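Local coordinates for protein ribonuclease S-F11 (Nicotiana alata, PDB 1IOO) that cleaves RNA as a secreted endonuclease of the T2 family and is associated with gametophytic self-incompatibility, by which flowering plants discriminate against self pollen, at residues Val8-Pro12 with Pro26-His32; Asp62-Trp67 with Tyr104-Leu109; Asn148-Lys152 with Leu163-Gly167. All coordinates share one frame; numbering follows the deposited sequence.

Interaction 1 of 3, residues Val8-Pro12 with Pro26-His32; sequences VLTWP and PNNFTIH. With NAG (2-acetamido-2-deoxy-beta-D-glucopyranose), chain C.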
loop_
_atom_site.group_PDB
_atom_site.type_symbol
_atom_site.label_atom_id
_atom_site.label_comp_id
_atom_site.label_asym_id
_atom_site.label_seq_id
_atom_site.Cartn_x
_atom_site.Cartn_y
_atom_site.Cartn_z
ATOM N N VAL A 8 -1.395 -2.252 -1.295
ATOM C CA VAL A 8 -0.105 -1.880 -0.743
ATOM C C VAL A 8 -0.232 -0.675 0.157
ATOM O O VAL A 8 -0.615 0.408 -0.290
ATOM C CB VAL A 8 0.917 -1.576 -1.852
ATOM C CG1 VAL A 8 2.276 -1.246 -1.234
ATOM C CG2 VAL A 8 1.024 -2.770 -2.790
ATOM N N LEU A 9 0.075 -0.872 1.433
ATOM C CA LEU A 9 -0.002 0.198 2.415
ATOM C C LEU A 9 1.385 0.681 2.803
ATOM O O LEU A 9 2.258 -0.108 3.167
ATOM C CB LEU A 9 -0.744 -0.275 3.668
ATOM C CG LEU A 9 -2.196 -0.720 3.444
ATOM C CD1 LEU A 9 -2.762 -1.279 4.743
ATOM C CD2 LEU A 9 -3.047 0.445 2.955
ATOM N N THR A 10 1.571 1.991 2.722
ATOM C CA THR A 10 2.835 2.626 3.045
ATOM C C THR A 10 2.882 3.080 4.499
ATOM O O THR A 10 1.882 3.533 5.051
ATOM C CB THR A 10 3.026 3.925 2.226
ATOM O OG1 THR A 10 3.144 3.618 0.834
ATOM C CG2 THR A 10 4.249 4.691 2.710
ATOM N N TRP A 11 4.037 2.900 5.127
ATOM C CA TRP A 11 4.270 3.478 6.434
ATOM C C TRP A 11 4.962 4.818 6.198
ATOM O O TRP A 11 6.143 4.857 5.865
ATOM C CB TRP A 11 5.143 2.553 7.294
ATOM C CG TRP A 11 5.426 3.103 8.674
ATOM C CD1 TRP A 11 6.653 3.289 9.241
ATOM C CD2 TRP A 11 4.464 3.559 9.640
ATOM N NE1 TRP A 11 6.520 3.834 10.494
ATOM C CE2 TRP A 11 5.189 4.012 10.765
ATOM C CE3 TRP A 11 3.062 3.628 9.663
ATOM C CZ2 TRP A 11 4.561 4.531 11.903
ATOM C CZ3 TRP A 11 2.433 4.147 10.795
ATOM C CH2 TRP A 11 3.188 4.592 11.900
ATOM N N PRO A 12 4.211 5.933 6.283
ATOM C CA PRO A 12 4.714 7.292 6.045
ATOM C C PRO A 12 6.073 7.657 6.609
ATOM O O PRO A 12 6.912 8.212 5.895
ATOM C CB PRO A 12 3.586 8.173 6.561
ATOM C CG PRO A 12 2.379 7.357 6.203
ATOM C CD PRO A 12 2.800 5.988 6.699
ATOM N N PRO A 26 1.829 11.256 7.768
ATOM C CA PRO A 26 0.787 10.931 8.747
ATOM C C PRO A 26 1.292 9.826 9.668
ATOM O O PRO A 26 2.130 9.022 9.265
ATOM C CB PRO A 26 -0.362 10.432 7.877
ATOM C CG PRO A 26 -0.168 11.174 6.596
ATOM C CD PRO A 26 1.323 11.092 6.393
ATOM N N ASN A 27 0.790 9.790 10.899
ATOM C CA ASN A 27 1.194 8.752 11.852
ATOM C C ASN A 27 0.305 7.523 11.719
ATOM O O ASN A 27 -0.118 6.928 12.708
ATOM C CB ASN A 27 1.138 9.268 13.295
ATOM C CG ASN A 27 1.541 8.202 14.305
ATOM O OD1 ASN A 27 2.623 7.621 14.212
ATOM N ND2 ASN A 27 0.668 7.937 15.271
ATOM N N ASN A 28 0.029 7.148 10.478
ATOM C CA ASN A 28 -0.806 5.999 10.189
ATOM C C ASN A 28 -0.513 5.500 8.795
ATOM O O ASN A 28 -0.003 6.252 7.964
ATOM C CB ASN A 28 -2.273 6.407 10.297
ATOM C CG ASN A 28 -3.195 5.242 10.612
ATOM O OD1 ASN A 28 -2.764 4.099 10.763
ATOM N ND2 ASN A 28 -4.482 5.558 10.720
ATOM N N PHE A 29 -0.816 4.236 8.531
ATOM C CA PHE A 29 -0.577 3.694 7.208
ATOM C C PHE A 29 -1.452 4.383 6.184
ATOM O O PHE A 29 -2.585 4.769 6.475
ATOM C CB PHE A 29 -0.844 2.185 7.158
ATOM C CG PHE A 29 0.160 1.370 7.912
ATOM C CD1 PHE A 29 0.021 1.169 9.278
ATOM C CD2 PHE A 29 1.264 0.825 7.260
ATOM C CE1 PHE A 29 0.964 0.441 9.993
ATOM C CE2 PHE A 29 2.220 0.095 7.964
ATOM C CZ PHE A 29 2.070 -0.097 9.335
ATOM N N THR A 30 -0.901 4.577 4.994
ATOM C CA THR A 30 -1.641 5.173 3.897
ATOM C C THR A 30 -1.552 4.275 2.680
ATOM O O THR A 30 -0.707 3.384 2.626
ATOM C CB THR A 30 -1.103 6.565 3.523
ATOM O OG1 THR A 30 0.272 6.456 3.153
ATOM C CG2 THR A 30 -1.251 7.527 4.693
ATOM N N ILE A 31 -2.432 4.487 1.712
ATOM C CA ILE A 31 -2.427 3.662 0.515
ATOM C C ILE A 31 -1.323 4.077 -0.449
ATOM O O ILE A 31 -1.159 5.262 -0.750
ATOM C CB ILE A 31 -3.752 3.778 -0.249
ATOM C CG1 ILE A 31 -4.908 3.320 0.637
ATOM C CG2 ILE A 31 -3.678 2.964 -1.539
ATOM C CD1 ILE A 31 -6.272 3.706 0.092
ATOM N N HIS A 32 -0.550 3.097 -0.905
ATOM C CA HIS A 32 0.475 3.338 -1.917
ATOM C C HIS A 32 -0.062 2.920 -3.269
ATOM O O HIS A 32 0.208 3.549 -4.296
ATOM C CB HIS A 32 1.741 2.534 -1.627
ATOM C CG HIS A 32 2.805 2.712 -2.663
ATOM N ND1 HIS A 32 3.331 3.946 -2.981
ATOM C CD2 HIS A 32 3.427 1.818 -3.467
ATOM C CE1 HIS A 32 4.230 3.804 -3.940
ATOM N NE2 HIS A 32 4.307 2.523 -4.253
HETATM C C1 NAG C . -5.478 4.559 11.056
HETATM C C2 NAG C . -6.454 5.175 12.075
HETATM C C3 NAG C . -7.615 4.226 12.355
HETATM C C4 NAG C . -8.289 3.864 11.039
HETATM C C5 NAG C . -7.253 3.224 10.114
HETATM C C6 NAG C . -7.840 2.856 8.768
HETATM C C7 NAG C . -6.101 6.547 14.026
HETATM C C8 NAG C . -5.586 6.610 15.454
HETATM N N2 NAG C . -5.758 5.481 13.309
HETATM O O3 NAG C . -8.550 4.863 13.214
HETATM O O4 NAG C . -9.366 2.945 11.285
HETATM O O5 NAG C . -6.179 4.159 9.865
HETATM O O6 NAG C . -8.218 4.017 8.043
HETATM O O7 NAG C . -6.805 7.460 13.584
HETATM O O HOH W 1 2.444 6.345 -0.775
#

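Interaction 2 of 3, residues Asp62-Trp67 with Tyr104-Leu109; sequences DLDKHW and YFGLAL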
loop_
_atom_site.group_PDB
_atom_site.type_symbol
_atom_site.label_atom_id
_atom_site.label_comp_id
_atom_site.label_asym_id
_atom_site.label_seq_id
_atom_site.Cartn_x
_atom_site.Cartn_y
_atom_site.Cartn_z
ATOM N N ASP A 62 -11.314 12.350 0.650
ATOM C CA ASP A 62 -11.043 11.009 1.151
ATOM C C ASP A 62 -9.690 10.504 0.666
ATOM O O ASP A 62 -8.911 9.949 1.442
ATOM C CB ASP A 62 -12.130 10.018 0.715
ATOM C CG ASP A 62 -13.444 10.209 1.462
ATOM O OD1 ASP A 62 -13.441 10.818 2.549
ATOM O OD2 ASP A 62 -14.481 9.728 0.963
ATOM N N LEU A 63 -9.401 10.720 -0.614
ATOM C CA LEU A 63 -8.147 10.252 -1.186
ATOM C C LEU A 63 -6.958 11.041 -0.665
ATOM O O LEU A 63 -5.897 10.472 -0.423
ATOM C CB LEU A 63 -8.196 10.311 -2.714
ATOM C CG LEU A 63 -9.094 9.241 -3.341
ATOM C CD1 LEU A 63 -9.255 9.528 -4.829
ATOM C CD2 LEU A 63 -8.493 7.859 -3.100
ATOM N N ASP A 64 -7.122 12.348 -0.487
ATOM C CA ASP A 64 -6.007 13.150 0.005
ATOM C C ASP A 64 -5.561 12.685 1.381
ATOM O O ASP A 64 -4.390 12.807 1.737
ATOM C CB ASP A 64 -6.346 14.636 0.059
ATOM C CG ASP A 64 -5.147 15.468 0.453
ATOM O OD1 ASP A 64 -5.126 16.015 1.576
ATOM O OD2 ASP A 64 -4.201 15.548 -0.353
ATOM N N LYS A 65 -6.499 12.151 2.160
ATOM C CA LYS A 65 -6.174 11.664 3.484
ATOM C C LYS A 65 -5.676 10.213 3.451
ATOM O O LYS A 65 -4.567 9.925 3.890
ATOM C CB LYS A 65 -7.393 11.750 4.412
ATOM C CG LYS A 65 -7.147 11.148 5.790
ATOM C CD LYS A 65 -8.402 11.167 6.655
ATOM C CE LYS A 65 -8.131 10.497 7.994
ATOM N NZ LYS A 65 -9.336 10.473 8.874
ATOM N N HIS A 66 -6.483 9.319 2.890
ATOM C CA HIS A 66 -6.178 7.887 2.909
ATOM C C HIS A 66 -5.150 7.466 1.871
ATOM O O HIS A 66 -4.480 6.451 2.049
ATOM C CB HIS A 66 -7.466 7.091 2.753
ATOM C CG HIS A 66 -8.414 7.289 3.891
ATOM N ND1 HIS A 66 -9.584 8.013 3.779
ATOM C CD2 HIS A 66 -8.328 6.909 5.186
ATOM C CE1 HIS A 66 -10.174 8.069 4.960
ATOM N NE2 HIS A 66 -9.433 7.408 5.831
ATOM N N TRP A 67 -5.062 8.212 0.778
ATOM C CA TRP A 67 -4.087 7.940 -0.278
ATOM C C TRP A 67 -3.242 9.185 -0.513
ATOM O O TRP A 67 -2.989 9.587 -1.646
ATOM C CB TRP A 67 -4.812 7.549 -1.577
ATOM C CG TRP A 67 -3.965 6.799 -2.594
ATOM C CD1 TRP A 67 -2.637 6.990 -2.874
ATOM C CD2 TRP A 67 -4.422 5.791 -3.505
ATOM N NE1 TRP A 67 -2.243 6.162 -3.904
ATOM C CE2 TRP A 67 -3.320 5.418 -4.309
ATOM C CE3 TRP A 67 -5.657 5.169 -3.721
ATOM C CZ2 TRP A 67 -3.417 4.449 -5.312
ATOM C CZ3 TRP A 67 -5.756 4.206 -4.718
ATOM C CH2 TRP A 67 -4.640 3.856 -5.501
ATOM N N TYR A 104 -12.629 1.619 -8.662
ATOM C CA TYR A 104 -11.265 1.196 -8.376
ATOM C C TYR A 104 -10.726 1.954 -7.163
ATOM O O TYR A 104 -10.232 1.353 -6.203
ATOM C CB TYR A 104 -10.368 1.431 -9.594
ATOM C CG TYR A 104 -8.887 1.265 -9.317
ATOM C CD1 TYR A 104 -8.066 2.376 -9.152
ATOM C CD2 TYR A 104 -8.307 -0.002 -9.242
ATOM C CE1 TYR A 104 -6.698 2.239 -8.927
ATOM C CE2 TYR A 104 -6.931 -0.157 -9.012
ATOM C CZ TYR A 104 -6.134 0.975 -8.858
ATOM O OH TYR A 104 -4.779 0.858 -8.626
ATOM N N PHE A 105 -10.844 3.277 -7.188
ATOM C CA PHE A 105 -10.403 4.065 -6.048
ATOM C C PHE A 105 -11.310 3.830 -4.840
ATOM O O PHE A 105 -10.842 3.805 -3.704
ATOM C CB PHE A 105 -10.321 5.550 -6.405
ATOM C CG PHE A 105 -9.091 5.902 -7.190
ATOM C CD1 PHE A 105 -9.087 5.845 -8.583
ATOM C CD2 PHE A 105 -7.913 6.228 -6.529
ATOM C CE1 PHE A 105 -7.929 6.104 -9.307
ATOM C CE2 PHE A 105 -6.742 6.489 -7.240
ATOM C CZ PHE A 105 -6.749 6.427 -8.633
ATOM N N GLY A 106 -12.600 3.627 -5.095
ATOM C CA GLY A 106 -13.527 3.362 -4.005
ATOM C C GLY A 106 -13.167 2.062 -3.310
ATOM O O GLY A 106 -13.263 1.949 -2.085
ATOM N N LEU A 107 -12.763 1.069 -4.097
ATOM C CA LEU A 107 -12.360 -0.220 -3.537
ATOM C C LEU A 107 -11.116 -0.061 -2.674
ATOM O O LEU A 107 -11.039 -0.609 -1.575
ATOM C CB LEU A 107 -12.078 -1.238 -4.642
ATOM C CG LEU A 107 -11.564 -2.598 -4.138
ATOM C CD1 LEU A 107 -12.603 -3.226 -3.215
ATOM C CD2 LEU A 107 -11.273 -3.522 -5.309
ATOM N N ALA A 108 -10.139 0.688 -3.177
ATOM C CA ALA A 108 -8.917 0.930 -2.425
ATOM C C ALA A 108 -9.242 1.519 -1.054
ATOM O O ALA A 108 -8.699 1.092 -0.040
ATOM C CB ALA A 108 -7.996 1.871 -3.203
ATOM N N LEU A 109 -10.152 2.488 -1.027
ATOM C CA LEU A 109 -10.551 3.117 0.222
ATOM C C LEU A 109 -11.260 2.119 1.136
ATOM O O LEU A 109 -11.018 2.090 2.343
ATOM C CB LEU A 109 -11.462 4.322 -0.059
ATOM C CG LEU A 109 -10.766 5.534 -0.692
ATOM C CD1 LEU A 109 -11.788 6.574 -1.125
ATOM C CD2 LEU A 109 -9.795 6.130 0.314
#

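Interaction 3 of 3, residues Asn148-Lys152 with Leu163-Gly167; sequences NPDIK and LYEIG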
loop_
_atom_site.group_PDB
_atom_site.type_symbol
_atom_site.label_atom_id
_atom_site.label_comp_id
_atom_site.label_asym_id
_atom_site.label_seq_id
_atom_site.Cartn_x
_atom_site.Cartn_y
_atom_site.Cartn_z
ATOM N N ASN A 148 -1.340 -15.167 3.828
ATOM C CA ASN A 148 -0.018 -14.563 3.970
ATOM C C ASN A 148 0.058 -13.156 3.400
ATOM O O ASN A 148 -0.279 -12.919 2.239
ATOM C CB ASN A 148 1.050 -15.410 3.280
ATOM C CG ASN A 148 1.325 -16.700 4.007
ATOM O OD1 ASN A 148 0.928 -16.870 5.156
ATOM N ND2 ASN A 148 2.022 -17.618 3.345
ATOM N N PRO A 149 0.507 -12.198 4.225
ATOM C CA PRO A 149 0.652 -10.815 3.781
ATOM C C PRO A 149 2.072 -10.697 3.245
ATOM O O PRO A 149 2.852 -11.640 3.366
ATOM C CB PRO A 149 0.492 -10.030 5.071
ATOM C CG PRO A 149 1.224 -10.926 6.066
ATOM C CD PRO A 149 0.717 -12.312 5.684
ATOM N N ASP A 150 2.406 -9.571 2.627
ATOM C CA ASP A 150 3.774 -9.373 2.177
ATOM C C ASP A 150 4.407 -8.218 2.923
ATOM O O ASP A 150 4.010 -7.067 2.757
ATOM C CB ASP A 150 3.866 -9.131 0.664
ATOM C CG ASP A 150 5.314 -9.158 0.155
ATOM O OD1 ASP A 150 6.123 -9.940 0.701
ATOM O OD2 ASP A 150 5.643 -8.414 -0.795
ATOM N N ILE A 151 5.353 -8.542 3.798
ATOM C CA ILE A 151 6.067 -7.526 4.556
ATOM C C ILE A 151 7.257 -7.030 3.744
ATOM O O ILE A 151 8.176 -7.791 3.455
ATOM C CB ILE A 151 6.561 -8.100 5.897
ATOM C CG1 ILE A 151 5.400 -8.784 6.636
ATOM C CG2 ILE A 151 7.171 -6.995 6.743
ATOM C CD1 ILE A 151 4.169 -7.916 6.803
ATOM N N LYS A 152 7.221 -5.760 3.354
ATOM C CA LYS A 152 8.268 -5.196 2.510
ATOM C C LYS A 152 9.203 -4.296 3.297
ATOM O O LYS A 152 8.765 -3.413 4.031
ATOM C CB LYS A 152 7.619 -4.422 1.358
ATOM C CG LYS A 152 6.621 -5.263 0.567
ATOM C CD LYS A 152 5.952 -4.458 -0.526
ATOM C CE LYS A 152 4.918 -5.290 -1.269
ATOM N NZ LYS A 152 4.325 -4.511 -2.388
ATOM N N LEU A 163 10.610 -1.479 8.231
ATOM C CA LEU A 163 9.292 -1.697 7.655
ATOM C C LEU A 163 8.936 -0.540 6.745
ATOM O O LEU A 163 8.809 0.594 7.198
ATOM C CB LEU A 163 8.255 -1.840 8.772
ATOM C CG LEU A 163 6.850 -2.264 8.340
ATOM C CD1 LEU A 163 6.896 -3.634 7.675
ATOM C CD2 LEU A 163 5.946 -2.299 9.559
ATOM N N TYR A 164 8.767 -0.832 5.461
ATOM C CA TYR A 164 8.509 0.201 4.465
ATOM C C TYR A 164 7.064 0.167 3.977
ATOM O O TYR A 164 6.384 1.197 3.933
ATOM C CB TYR A 164 9.475 -0.030 3.305
ATOM C CG TYR A 164 9.463 1.020 2.234
ATOM C CD1 TYR A 164 9.959 2.298 2.482
ATOM C CD2 TYR A 164 9.010 0.721 0.953
ATOM C CE1 TYR A 164 10.014 3.256 1.474
ATOM C CE2 TYR A 164 9.053 1.670 -0.064
ATOM C CZ TYR A 164 9.559 2.933 0.202
ATOM O OH TYR A 164 9.632 3.868 -0.806
ATOM N N GLU A 165 6.601 -1.021 3.601
ATOM C CA GLU A 165 5.236 -1.200 3.118
ATOM C C GLU A 165 4.705 -2.569 3.508
ATOM O O GLU A 165 5.471 -3.497 3.754
ATOM C CB GLU A 165 5.177 -1.116 1.586
ATOM C CG GLU A 165 5.693 0.158 0.963
ATOM C CD GLU A 165 5.762 0.062 -0.558
ATOM O OE1 GLU A 165 6.088 -1.030 -1.075
ATOM O OE2 GLU A 165 5.509 1.078 -1.234
ATOM N N ILE A 166 3.384 -2.679 3.576
ATOM C CA ILE A 166 2.743 -3.948 3.850
ATOM C C ILE A 166 1.721 -4.247 2.777
ATOM O O ILE A 166 0.871 -3.414 2.474
ATOM C CB ILE A 166 2.027 -3.961 5.213
ATOM C CG1 ILE A 166 3.055 -3.803 6.330
ATOM C CG2 ILE A 166 1.259 -5.275 5.387
ATOM C CD1 ILE A 166 2.435 -3.679 7.708
ATOM N N GLY A 167 1.827 -5.429 2.181
ATOM C CA GLY A 167 0.877 -5.806 1.158
ATOM C C GLY A 167 -0.086 -6.857 1.668
ATOM O O GLY A 167 0.291 -7.784 2.387
#

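Interaction 1 of 3, residues Val8-Pro12 with Pro26-His32
T10 and T30 form an antiparallel hydrogen-bonded pair: T10 N donates to T30 O at 2.7 Å, and T30 N returns a bond to T10 O at 3.0 Å. Two residues along each strand, H32 N donates to V8 O at 2.8 Å, while the non-hydrogen-bonded pair L9 and I31 turns its branched apolar side chains to the other face, where L9 CD2 meets I31 CG1.

The aromatic contact belongs to W11 and F29. With W11 CG swung opposite its own backbone N (chi1 180°), the indole places CE3 above the centre of the F29 ring, 3.8 Å from CE1, the ring planes 44° apart; the polar NE1 bonds instead to R195 O. Beside them the two rigid prolines meet, P12 CB lying 3.7 Å from P26 CD, where one chain turns into helix 12-18 and the other approaches strand 30-37.

Among polar side chains, N28 carries the N-linked glycan through ND2, bonded to C1 of NAG, and its OD1 accepts F29 N from above the amide plane at 3.0 Å. The sugar is also hydrogen-bonded to K112 NZ. T10 OG1 lies 3.0 Å from H32 CB, and a water joins that hydroxyl to the ring edge at ND1, weakly on the histidine side. V8 CG1 flanks the ring at its edge.

H32 is the proton donor of the active site. Its backbone N is held by V8 O, whereas its imidazole has V8 CG1, the T10 hydroxyl and the weak water beside it, so the ring's setting probably depends also on E165, which touches it from outside this contact.

Interaction 2 of 3, residues Asp62-Trp67 with Tyr104-Leu109
W67 lays one face of its indole against F105, whose CE2 stands above that face toward the rim. The planes are inclined at 39°, neither parallel nor perpendicular, and the closest carbons, W67 CZ3 and F105 CD2, are 3.5 Å apart. The tryptophan gets there because its CG lies opposite the backbone N (chi1 -160°), sending the long bicyclic group across to the second helix. A108 suits the spot beside it: its methyl CB comes to 3.6 Å from W67 CZ3, and this small group lets the helix backbone come close to the indole. Farther along, W67 CH2 brushes Y104 CE1 obliquely.

These residues join the C-terminal end of helix 57-66 to the middle of helix 101-113, in the helical part of the alpha+beta fold of RNase T2 enzymes; the short axes stand 11.0 Å apart at 44°, a spacing filled by large side chains. W67 is the first residue beyond its helix, and it also rests on Q87, an active-site residue by similarity, while Y104 touches the catalytic H91 and bonds L34 O through its hydroxyl.

L63 crosses both partners at about a right angle, CD2 being 3.8 Å from F105 CD2 and 4.0 Å from L109 CD2. L109 reaches D62, L63 and H66, residues on adjoining turns: its CD1 approaches D62 CB at 3.9 Å, and its CD2 lies 3.5 Å from H66 CB. The aliphatic part of D62 serves here, its carboxylate turning to K58. The H66 ring, with K65 CD over one face, is steadied by a weak bond from ND1 to D62 O at 3.1 Å.

Interaction 3 of 3, residues Asn148-Lys152 with Leu163-Gly167
A beta hairpin carries a classic bulge where Y164 and E165 both face K152 across strands 150-154 and 162-170. The carbonyl of K152 takes two N-H groups at once: Y164 N at 3.0 Å, in the carbonyl plane, and E165 N at a longer 3.3 Å, tilted well out of it. K152 N in turn bonds E165 O at 2.9 Å. Regular antiparallel pairing returns beyond the bulge, toward D150 and G167, where D150 N and G167 O are 2.8 Å apart, and G167 N and D150 O likewise.

I151 and I166 form the non-hydrogen-bonded pair and point the same way, a beta-branched match that favours strands. I151 CG2 pushes against L163 CD1 at only 3.5 Å, tighter than usual for two carbons. On the other face, K152 sets off with CG opposite its carbonyl carbon (chi1 -54°) and then runs fully extended across E165, so that its CD lies 3.5 Å from E165 OE1. The ammonium stays 4.1 Å from that oxygen (K152 NZ to E165 OE1), too far for a salt bridge, and bonds Q6 instead; its charge may still partly balance the carboxylate. G167 has no side chain, and those of K152 and D150 lie alongside its backbone on this face. A serine in place of K152 would probably leave Q6 OE1 without its ammonium partner and open a gap beside the E165 side chain where the methylenes lay.

The E165 side chain lies beside that of H32, the active-site proton donor, which places this strand next to the active site. Two residues on one strand facing a single residue on the other, here with both N-H groups directed at its carbonyl, mark a classic bulge, set within the antiparallel sheet of the RNase T2 fold.

Overall arrangement
From the N terminus, interaction 1 closes the first loop, returning the chain through helix 12-18 to pair strand 30-37 with strand 4-10. Interaction 2 then closes a longer, largely helical excursion between helices 57-66 and 101-113. Interaction 3 closes last, as a short hairpin. The three follow in series; none nests in or crosses another. Interaction 1 sits between the others through probable backbone hydrogen bonds: I31 N to H66 O ties the sheet to the helices of interaction 2, while L9 O with I166 N and W11 N with Y164 O join segment 8-12 to the hairpin. Interactions 2 and 3 do not touch, their centres about 19 Å apart.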